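Local coordinates for CCMAN5 (Cellulosimicrobium cellulans, PDB 2XSG), which hydrolyses alpha-mannosidic linkages as a bacterial family 92 glycosidase and enables mannose-6-phosphate modification of yeast-produced human lysosomal enzymes, at residues A[206-211]-A[238-243]; A[507-512]-A[560-565]. One frame throughout, in Å; residues are numbered along the deposited sequence.

Overall arrangement
The two contacts lie toward opposite ends of a single chain, with centres about 70 Å apart and nearest atoms about 50 Å apart. Contact 1 (206-211 with 238-243) joins two sheets of the N-terminal beta domain, its centre about 37 Å from the centre of the chain. Contact 2 (507-512 with 560-565) sets a short strand against the start of a helix in the catalytic domain, its centre about 34 Å from that of the chain, on the other side. Contact 1 is complete in sequence well ahead of contact 2. Neither ligates the calcium ion, bound by Asn-588, Glu-589 and Asp-662, which, as in other family 92 enzymes, probably marks the active site between the two domains.

Contact 1: residues A[206-211]-A[238-243]; sequences ARTLQP and LTFDPA
Apolar contact centres on the ring of Phe-240, whose edge points at Thr-208. CB of Thr-208 lies in the ring plane, 3.8 Å from CE2 of Phe-240, and CG2 of Thr-208 meets CZ of the ring at 3.7 Å. The same methyl touches CD1 of Leu-238 at 3.8 Å, tip to tip, so one threonine branch serves both side chains. With CG of Phe-240 anti to its carbonyl carbon (chi1 -56°), the ring reaches across to 206-211. O of Pro-211 makes an oblique contact with CD2 of Phe-240 at 3.4 Å, and O of Gln-210 lies at the ring edge. An alanine in place of Phe-240 removes the ring edge that meets Thr-208 and would probably loosen the packing here.

No polar bonds link the two segments. Thr-208 turns OG1 into the crowded position between N and the carbonyl carbon (chi1 68°), where it donates to O of Gln-210 at 2.7 Å, nearly along the C=O axis; Val-185 N also bonds this hydroxyl. Asp-241 OD2 accepts from N of Ala-243 at 2.9 Å through its anti lone pair, an Asx turn.

Strand 198-208 belongs to the ten-stranded sheet and strand 235-240 to the five-stranded one, so the contact joins two sheets of the family 92 N-terminal domain, consistent with a beta-sandwich; 209-211 lead into strand 212-217. Ile-248, Leu-159 and Ala-212 also touch Phe-240.

Contact 2: residues A[507-512]-A[560-565]; sequences TQVGLL and HEAARL
The guanidinium of Arg-564 has the carboxylate carbon of Glu-561 at its edge, in its plane. Arg-564 grips the acid side-on: NE donates to OE1 of Glu-561 at 2.9 Å, NH2 to OE2 of Glu-561 at 2.7 Å, and both bonds are nearly straight. The carboxylate is twisted against the guanidinium, since OE2 offers its syn lone pair while OE1 is met from above the carboxylate plane, 37° out of it. This i to i+3 salt bridge on the first turn of helix 560-570 is likely to damp both charges; NH1 of Arg-564 has a further long, weak ion pair with Glu-603.

Strand 508-512 runs antiparallel to strand 496-497, forming a small two-stranded sheet in the catalytic domain, consistent with the (alpha/alpha)6 barrel of this family. Strand 508-512 packs on the helix start at Ala-562, where the lone methyl lets the backbones close to 5.0 Å between CA of Val-509 and CA of Ala-562. CB of Ala-562 rests 3.6 Å from O of Gln-508. Val-509, with CG1 anti to its N (chi1 -178°), brings both methyls to the carbonyl of Ala-562, CG2 lying 3.6 Å from O of Ala-562.

Thr-507 and Leu-565 cross at about a right angle, CD1 of Leu-565 lying 3.7 Å from CB and 3.6 Å from OG1 of Thr-507. That hydroxyl is held by Asp-505 OD1, while the threonine methyl turns to CA of Ala-562 at 4.0 Å from CG2 of Thr-507. Gly-510 pairs through its backbone with Met-557, just ahead of the helix.

Contact 1: residues A[206-211]-A[238-243]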
# COMPACT_ATOMS: atom_id res chain seq x y z
N ALA A 206 12.19 -10.14 -22.97
CA ALA A 206 10.90 -10.70 -23.41
C ALA A 206 11.17 -11.60 -24.59
O ALA A 206 11.75 -11.15 -25.58
CB ALA A 206 9.92 -9.58 -23.80
N ARG A 207 10.79 -12.86 -24.48
CA ARG A 207 10.95 -13.77 -25.61
C ARG A 207 9.58 -14.23 -26.07
O ARG A 207 8.66 -14.37 -25.26
CB ARG A 207 11.80 -14.99 -25.21
CG ARG A 207 11.15 -15.88 -24.13
CD ARG A 207 12.07 -17.05 -23.73
NE ARG A 207 11.27 -18.14 -23.18
CZ ARG A 207 11.75 -19.21 -22.57
NH1 ARG A 207 13.06 -19.36 -22.40
NH2 ARG A 207 10.92 -20.13 -22.12
N THR A 208 9.44 -14.46 -27.38
CA THR A 208 8.26 -15.12 -27.92
C THR A 208 8.51 -16.62 -27.81
O THR A 208 9.66 -17.06 -27.64
CB THR A 208 7.98 -14.74 -29.41
OG1 THR A 208 9.01 -15.27 -30.24
CG2 THR A 208 7.91 -13.21 -29.59
N LEU A 209 7.43 -17.40 -27.87
CA LEU A 209 7.53 -18.84 -27.85
C LEU A 209 7.27 -19.43 -29.24
O LEU A 209 7.42 -20.64 -29.44
CB LEU A 209 6.58 -19.43 -26.79
CG LEU A 209 6.80 -18.92 -25.36
CD1 LEU A 209 5.70 -19.43 -24.44
CD2 LEU A 209 8.18 -19.34 -24.82
N GLN A 210 6.87 -18.58 -30.18
CA GLN A 210 6.67 -18.95 -31.59
C GLN A 210 7.55 -18.07 -32.47
O GLN A 210 8.01 -17.02 -32.00
CB GLN A 210 5.19 -18.81 -31.99
CG GLN A 210 4.29 -19.87 -31.38
CD GLN A 210 4.01 -19.61 -29.91
OE1 GLN A 210 3.85 -20.54 -29.11
NE2 GLN A 210 3.93 -18.33 -29.54
N PRO A 211 7.84 -18.52 -33.71
CA PRO A 211 8.70 -17.71 -34.58
C PRO A 211 8.02 -16.38 -34.93
O PRO A 211 6.78 -16.32 -35.09
CB PRO A 211 8.87 -18.57 -35.84
CG PRO A 211 8.62 -19.97 -35.39
CD PRO A 211 7.62 -19.87 -34.27
N LEU A 238 6.17 -7.26 -33.11
CA LEU A 238 6.39 -8.67 -33.43
C LEU A 238 5.26 -9.14 -34.33
O LEU A 238 4.10 -8.89 -34.03
CB LEU A 238 6.40 -9.51 -32.14
CG LEU A 238 7.46 -9.15 -31.09
CD1 LEU A 238 7.02 -9.54 -29.68
CD2 LEU A 238 8.83 -9.77 -31.44
N THR A 239 5.60 -9.82 -35.41
CA THR A 239 4.61 -10.37 -36.34
C THR A 239 4.83 -11.88 -36.47
O THR A 239 5.97 -12.35 -36.69
CB THR A 239 4.68 -9.67 -37.72
OG1 THR A 239 4.52 -8.25 -37.55
CG2 THR A 239 3.56 -10.17 -38.65
N PHE A 240 3.74 -12.62 -36.32
CA PHE A 240 3.74 -14.08 -36.31
C PHE A 240 3.10 -14.66 -37.58
O PHE A 240 2.42 -13.96 -38.33
CB PHE A 240 3.01 -14.61 -35.06
CG PHE A 240 3.57 -14.08 -33.79
CD1 PHE A 240 3.19 -12.83 -33.29
CD2 PHE A 240 4.54 -14.81 -33.09
CE1 PHE A 240 3.74 -12.33 -32.10
CE2 PHE A 240 5.09 -14.32 -31.90
CZ PHE A 240 4.69 -13.08 -31.41
N ASP A 241 3.35 -15.95 -37.82
CA ASP A 241 2.69 -16.66 -38.91
C ASP A 241 1.21 -16.93 -38.59
O ASP A 241 0.88 -17.34 -37.47
CB ASP A 241 3.41 -17.98 -39.18
CG ASP A 241 3.10 -18.53 -40.56
OD1 ASP A 241 3.93 -18.33 -41.48
OD2 ASP A 241 2.01 -19.12 -40.75
N PRO A 242 0.31 -16.74 -39.58
CA PRO A 242 -1.10 -17.08 -39.40
C PRO A 242 -1.32 -18.51 -38.90
O PRO A 242 -2.31 -18.76 -38.24
CB PRO A 242 -1.68 -16.93 -40.81
CG PRO A 242 -0.83 -15.87 -41.42
CD PRO A 242 0.55 -16.16 -40.92
N ALA A 243 -0.40 -19.43 -39.19
CA ALA A 243 -0.54 -20.80 -38.70
C ALA A 243 -0.47 -20.90 -37.16
O ALA A 243 -0.97 -21.86 -36.56
CB ALA A 243 0.49 -21.71 -39.35

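Contact 2: residues A[507-512]-A[560-565]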
# COMPACT_ATOMS: atom_id res chain seq x y z
N THR A 507 -16.18 22.06 30.23
CA THR A 507 -14.84 21.50 30.35
C THR A 507 -13.92 22.04 29.25
O THR A 507 -14.29 22.05 28.07
CB THR A 507 -14.84 19.95 30.32
OG1 THR A 507 -15.72 19.44 31.33
CG2 THR A 507 -13.43 19.39 30.57
N GLN A 508 -12.72 22.49 29.64
CA GLN A 508 -11.76 23.08 28.72
C GLN A 508 -10.84 22.02 28.09
O GLN A 508 -10.06 21.36 28.78
CB GLN A 508 -10.94 24.16 29.42
CG GLN A 508 -11.80 25.29 29.98
CD GLN A 508 -12.47 26.05 28.87
OE1 GLN A 508 -11.84 26.81 28.15
NE2 GLN A 508 -13.77 25.82 28.71
N VAL A 509 -10.92 21.90 26.77
CA VAL A 509 -10.19 20.86 26.06
C VAL A 509 -9.11 21.47 25.19
O VAL A 509 -9.41 22.29 24.32
CB VAL A 509 -11.14 20.01 25.17
CG1 VAL A 509 -10.36 18.89 24.48
CG2 VAL A 509 -12.32 19.47 26.02
N GLY A 510 -7.86 21.06 25.42
CA GLY A 510 -6.74 21.53 24.63
C GLY A 510 -6.59 20.79 23.31
O GLY A 510 -6.81 19.58 23.24
N LEU A 511 -6.19 21.52 22.27
CA LEU A 511 -6.06 20.95 20.92
C LEU A 511 -4.87 21.54 20.19
O LEU A 511 -4.56 22.73 20.33
CB LEU A 511 -7.30 21.22 20.08
CG LEU A 511 -8.67 20.70 20.46
CD1 LEU A 511 -9.67 21.27 19.46
CD2 LEU A 511 -8.70 19.19 20.45
N LEU A 512 -4.23 20.71 19.38
CA LEU A 512 -3.21 21.15 18.45
C LEU A 512 -3.69 22.39 17.72
O LEU A 512 -4.77 22.39 17.12
CB LEU A 512 -2.89 20.04 17.45
CG LEU A 512 -1.82 20.33 16.39
CD1 LEU A 512 -0.40 20.44 17.01
CD2 LEU A 512 -1.83 19.26 15.32
N HIS A 560 -7.94 13.91 32.09
CA HIS A 560 -8.66 12.75 31.61
C HIS A 560 -10.05 13.08 31.08
O HIS A 560 -10.43 12.67 29.99
CB HIS A 560 -8.74 11.69 32.71
CG HIS A 560 -9.42 10.44 32.27
ND1 HIS A 560 -8.72 9.33 31.83
CD2 HIS A 560 -10.73 10.11 32.20
CE1 HIS A 560 -9.58 8.37 31.51
NE2 HIS A 560 -10.81 8.82 31.73
N GLU A 561 -10.82 13.83 31.87
CA GLU A 561 -12.17 14.20 31.47
C GLU A 561 -12.17 15.02 30.17
O GLU A 561 -13.04 14.84 29.32
CB GLU A 561 -12.92 14.92 32.62
CG GLU A 561 -14.41 15.26 32.35
CD GLU A 561 -15.31 14.04 32.09
OE1 GLU A 561 -14.92 12.88 32.37
OE2 GLU A 561 -16.44 14.25 31.59
N ALA A 562 -11.18 15.91 30.03
CA ALA A 562 -11.08 16.73 28.82
C ALA A 562 -10.83 15.84 27.60
O ALA A 562 -11.48 16.02 26.57
CB ALA A 562 -9.98 17.78 28.96
N ALA A 563 -9.90 14.88 27.73
CA ALA A 563 -9.61 13.90 26.65
C ALA A 563 -10.83 13.07 26.30
O ALA A 563 -11.13 12.86 25.11
CB ALA A 563 -8.49 12.97 27.06
N ARG A 564 -11.52 12.59 27.33
CA ARG A 564 -12.67 11.71 27.18
C ARG A 564 -13.77 12.42 26.40
O ARG A 564 -14.36 11.83 25.49
CB ARG A 564 -13.18 11.22 28.55
CG ARG A 564 -14.34 10.18 28.49
CD ARG A 564 -15.02 9.97 29.87
NE ARG A 564 -15.87 11.10 30.23
CZ ARG A 564 -17.11 11.29 29.77
NH1 ARG A 564 -17.68 10.41 28.94
NH2 ARG A 564 -17.80 12.37 30.15
N LEU A 565 -14.00 13.68 26.74
CA LEU A 565 -15.03 14.49 26.08
C LEU A 565 -14.58 14.90 24.66
O LEU A 565 -15.39 14.95 23.75
CB LEU A 565 -15.38 15.72 26.92
CG LEU A 565 -16.17 15.47 28.22
CD1 LEU A 565 -16.12 16.69 29.11
CD2 LEU A 565 -17.62 15.10 27.93